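Local structure of DUTPase (Staphylococcus phage 11, 4GV8) at residues T62-S65 / G66-S69; S52-E55 / G56-G59. The protein hydrolyses dUTP to dUMP and pyrophosphate as a trimeric, magnesium-binding jelly-roll enzyme of the dUTPase family, and is regarded as a moonlighting protein. All blocks are in the same frame, centred on the assembly; numbering follows the deposited sequence.

Contact 1: residues T62-S65 / G66-S69; sequences TSRS and GVSS. With DUP (2'-deoxyuridine 5'-alpha,beta-imido-triphosphate), chain L.
Ser-65 and Gly-66 meet at the start of the short helix 65-70 and, with Arg-64, form the Arg-Ser-Gly phosphate-binding motif of the trimeric dUTPases. Gly-66 N donates to O2B of the nucleotide's beta-phosphate at 2.9 Å, and having no side chain it lets that oxygen come close to its CA. Ser-65 is used twice: its backbone N reaches the alpha-phosphate oxygen O1A at 3.0 Å, while its small OG, held between the backbone N and the carbonyl carbon (chi1 71°), accepts the N-H of the bridging N3A at 2.8 Å. In dUTP an oxygen bridges these phosphates, so this last bond belongs to the imido analogue. The CB of Ser-65 also lies 3.4 Å from the uracil C5.

Arg-64 holds the beta-phosphate by the edge of its guanidinium. O1B sits near the guanidinium plane and accepts from NE (2.9 Å) and NH2 (3.0 Å); both bonds are bent, since one oxygen serves two N-H groups. A bend at chi3 (53°) turns this edge to the phosphate, and NH1 is bound by the carbonyl of Lys-133. The helix start probably adds favourable electrostatics, its first N-H groups facing the phosphates.

Behind this shell, Arg-64 is the N-cap residue. Serines on both sides of it bind across the subunit boundary: Ser-68 OG, on the helix, to Asn-91 of the second subunit, and Ser-63 OG, at the end of the strand, to Glu-76 and Lys-79 of that subunit. The first helical turn is closed by Ser-68 N, which donates to Arg-64 O at 2.9 Å.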
loop_
_atom_site.group_PDB
_atom_site.type_symbol
_atom_site.label_atom_id
_atom_site.label_comp_id
_atom_site.label_asym_id
_atom_site.label_seq_id
_atom_site.Cartn_x
_atom_site.Cartn_y
_atom_site.Cartn_z
ATOM N N THR B 62 -1.973 8.103 3.940
ATOM C CA THR B 62 -2.509 7.125 3.033
ATOM C C THR B 62 -3.507 7.713 2.036
ATOM O O THR B 62 -4.021 8.839 2.172
ATOM C CB THR B 62 -3.117 5.967 3.890
ATOM O OG1 THR B 62 -3.196 4.775 3.084
ATOM C CG2 THR B 62 -4.442 6.348 4.534
ATOM N N SER B 63 -3.758 6.953 1.003
ATOM C CA SER B 63 -4.607 7.400 -0.104
ATOM C C SER B 63 -6.085 7.560 0.318
ATOM O O SER B 63 -6.547 6.933 1.296
ATOM C CB SER B 63 -4.535 6.363 -1.239
ATOM O OG SER B 63 -5.202 5.114 -0.841
ATOM N N ARG B 64 -6.805 8.383 -0.453
ATOM C CA ARG B 64 -8.270 8.445 -0.449
ATOM C C ARG B 64 -8.776 7.588 -1.603
ATOM O O ARG B 64 -8.148 7.541 -2.671
ATOM C CB ARG B 64 -8.753 9.897 -0.581
ATOM C CG ARG B 64 -8.230 10.795 0.549
ATOM C CD ARG B 64 -8.775 12.232 0.467
ATOM N NE ARG B 64 -10.216 12.211 0.389
ATOM C CZ ARG B 64 -10.943 13.003 -0.384
ATOM N NH1 ARG B 64 -10.343 13.925 -1.118
ATOM N NH2 ARG B 64 -12.273 12.907 -0.370
ATOM N N SER B 65 -9.876 6.872 -1.395
ATOM C CA SER B 65 -10.351 5.940 -2.444
ATOM C C SER B 65 -10.858 6.610 -3.744
ATOM O O SER B 65 -10.796 5.990 -4.832
ATOM C CB SER B 65 -11.441 5.013 -1.906
ATOM O OG SER B 65 -12.663 5.705 -1.672
ATOM N N GLY B 66 -11.354 7.856 -3.638
ATOM C CA GLY B 66 -11.818 8.577 -4.817
ATOM C C GLY B 66 -10.618 8.988 -5.666
ATOM O O GLY B 66 -10.541 8.667 -6.867
ATOM N N VAL B 67 -9.652 9.647 -5.067
ATOM C CA VAL B 67 -8.422 10.010 -5.824
ATOM C C VAL B 67 -7.774 8.755 -6.418
ATOM O O VAL B 67 -7.424 8.647 -7.618
ATOM C CB VAL B 67 -7.389 10.704 -4.925
ATOM C CG1 VAL B 67 -6.061 10.858 -5.691
ATOM C CG2 VAL B 67 -7.924 12.060 -4.418
ATOM N N SER B 68 -7.670 7.758 -5.565
ATOM C CA SER B 68 -6.972 6.511 -5.940
ATOM C C SER B 68 -7.631 5.759 -7.121
ATOM O O SER B 68 -6.967 5.330 -8.075
ATOM C CB SER B 68 -6.919 5.633 -4.668
ATOM O OG SER B 68 -6.305 4.407 -4.920
ATOM N N SER B 69 -8.951 5.556 -7.027
ATOM C CA SER B 69 -9.682 4.793 -7.989
ATOM C C SER B 69 -9.891 5.526 -9.290
ATOM O O SER B 69 -10.013 4.899 -10.343
ATOM C CB SER B 69 -11.046 4.348 -7.441
ATOM O OG SER B 69 -11.810 5.463 -7.046
HETATM O O4 DUP L . -10.846 0.416 -1.561
HETATM C C4 DUP L . -11.912 0.912 -0.918
HETATM C C5 DUP L . -11.819 2.075 -0.162
HETATM C C6 DUP L . -12.956 2.581 0.489
HETATM N N3 DUP L . -13.095 0.288 -0.999
HETATM C C2 DUP L . -14.207 0.816 -0.379
HETATM O O2 DUP L . -15.386 0.141 -0.496
HETATM N N1 DUP L . -14.146 1.967 0.344
HETATM C "C1'" DUP L . -15.341 2.535 0.997
HETATM C "C2'" DUP L . -15.260 2.345 2.496
HETATM C "C3'" DUP L . -14.883 3.715 3.032
HETATM O "O3'" DUP L . -15.441 3.883 4.340
HETATM O "O4'" DUP L . -15.389 3.952 0.700
HETATM C "C4'" DUP L . -15.391 4.699 1.948
HETATM C "C5'" DUP L . -14.581 5.982 1.798
HETATM O "O5'" DUP L . -13.154 5.776 1.828
HETATM P PA DUP L . -12.201 7.082 1.672
HETATM O O1A DUP L . -10.826 6.506 1.412
HETATM O O2A DUP L . -12.375 8.065 2.781
HETATM N N3A DUP L . -12.759 7.727 0.215
HETATM P PB DUP L . -13.012 9.355 -0.173
HETATM O O1B DUP L . -12.275 10.170 0.883
HETATM O O2B DUP L . -12.585 9.561 -1.619
HETATM O O3B DUP L . -14.632 9.566 -0.005
HETATM P PG DUP L . -15.567 10.011 1.297
HETATM O O2G DUP L . -14.731 10.037 2.584
HETATM O O1G DUP L . -15.836 11.370 0.790
HETATM O O3G DUP L . -16.663 8.994 1.215
#

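Contact 2: residues S52-E55 / G56-G59; sequences SIPE and GYVG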
loop_
_atom_site.group_PDB
_atom_site.type_symbol
_atom_site.label_atom_id
_atom_site.label_comp_id
_atom_site.label_asym_id
_atom_site.label_seq_id
_atom_site.Cartn_x
_atom_site.Cartn_y
_atom_site.Cartn_z
ATOM N N SER B 52 2.395 15.772 16.334
ATOM C CA SER B 52 3.146 15.058 17.361
ATOM C C SER B 52 2.325 13.837 17.819
ATOM O O SER B 52 1.504 13.924 18.749
ATOM C CB SER B 52 3.467 15.942 18.566
ATOM O OG SER B 52 4.394 15.300 19.416
ATOM N N ILE B 53 2.549 12.718 17.141
ATOM C CA ILE B 53 1.926 11.436 17.488
ATOM C C ILE B 53 2.617 10.933 18.756
ATOM O O ILE B 53 3.872 10.916 18.864
ATOM C CB ILE B 53 2.061 10.416 16.322
ATOM C CG1 ILE B 53 1.276 10.955 15.096
ATOM C CG2 ILE B 53 1.575 8.987 16.695
ATOM C CD1 ILE B 53 1.660 10.312 13.786
ATOM N N PRO B 54 1.815 10.544 19.747
ATOM C CA PRO B 54 2.491 10.029 20.928
ATOM C C PRO B 54 3.110 8.632 20.692
ATOM O O PRO B 54 2.673 7.872 19.799
ATOM C CB PRO B 54 1.373 9.960 21.978
ATOM C CG PRO B 54 0.221 10.695 21.394
ATOM C CD PRO B 54 0.355 10.589 19.924
ATOM N N GLU B 55 4.100 8.321 21.524
ATOM C CA GLU B 55 4.713 7.023 21.552
ATOM C C GLU B 55 3.627 5.943 21.753
ATOM O O GLU B 55 2.647 6.149 22.469
ATOM C CB GLU B 55 5.799 6.981 22.641
ATOM C CG GLU B 55 6.749 5.793 22.442
ATOM C CD GLU B 55 7.827 5.640 23.515
ATOM O OE1 GLU B 55 7.973 6.558 24.385
ATOM O OE2 GLU B 55 8.514 4.580 23.454
ATOM N N GLY B 56 3.764 4.819 21.073
ATOM C CA GLY B 56 2.752 3.774 21.168
ATOM C C GLY B 56 1.637 3.850 20.128
ATOM O O GLY B 56 0.655 3.097 20.221
ATOM N N TYR B 57 1.785 4.789 19.177
ATOM C CA TYR B 57 0.953 4.925 17.985
ATOM C C TYR B 57 1.800 5.213 16.753
ATOM O O TYR B 57 2.901 5.741 16.863
ATOM C CB TYR B 57 -0.025 6.107 18.139
ATOM C CG TYR B 57 -1.004 5.976 19.259
ATOM C CD1 TYR B 57 -2.159 5.219 19.101
ATOM C CD2 TYR B 57 -0.783 6.591 20.481
ATOM C CE1 TYR B 57 -3.067 5.079 20.113
ATOM C CE2 TYR B 57 -1.698 6.449 21.519
ATOM C CZ TYR B 57 -2.832 5.676 21.321
ATOM O OH TYR B 57 -3.778 5.518 22.297
ATOM N N VAL B 58 1.254 4.867 15.586
ATOM C CA VAL B 58 1.843 5.186 14.294
ATOM C C VAL B 58 0.773 5.858 13.415
ATOM O O VAL B 58 -0.441 5.509 13.486
ATOM C CB VAL B 58 2.402 3.962 13.596
ATOM C CG1 VAL B 58 1.260 2.988 13.111
ATOM C CG2 VAL B 58 3.319 4.407 12.478
ATOM N N GLY B 59 1.210 6.864 12.666
ATOM C CA GLY B 59 0.350 7.469 11.703
ATOM C C GLY B 59 0.576 6.770 10.360
ATOM O O GLY B 59 1.696 6.394 9.969
#
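Gly-56 follows Glu-55 with a positive phi (91°), at which any CB would be jammed against the carbonyl oxygen of Glu-55; glycine is therefore the fitting residue. The CB of Glu-55 points away from the strand and the chain beyond CG is extended, yet CG remains 3.4 Å from Gly-56 N. Next comes Tyr-57, whose backbone N donates to Pro-54 O in a long, bent bond (3.3 Å, 135°) that closes a type II beta turn from Pro-54 to Tyr-57. This turn leads the jelly-roll chain from strand 49-52 into strand 57-63. The same Pro-54 O lies in the plane of the tyrosine ring, at its edge, 3.7 Å from CD2. With CG anti to the carbonyl carbon and beside the backbone N (chi1 -62°), the ring lies next to the proline, whose CD is 4.2 Å from CD2, and it also stacks on Trp-143 of the second subunit. The CB of Tyr-57 meets the CG2 branch of Ile-53 at 3.6 Å. Val-58 turns its side chain the other way, onto Val-140 of strand 133-141 and Ala-25 of the third subunit. At Gly-59 the longer branch of Ile-53 arrives, CD1 lying 3.7 Å from the glycine N, in a place that a CB on residue 59 would overlap.

In the fold
The two contacts lie in series along the chain and share strand 57-63: contact 2 forms the turn that enters it, and contact 1 the exit into helix 65-70. Their centres are about 23 Å apart, and they touch each other only through the continuing chain. Between them the strand runs inside the antiparallel sheet, flanked by strands 133-141 and 73-80. Both ends meet the second subunit, consistent with dUTPase active sites being built at subunit boundaries: the nucleotide bound at contact 1 is also held by Gly-89 and Asp-81 of that subunit. Contact 2, about twice as far from the chain's centre, reaches the third subunit as well.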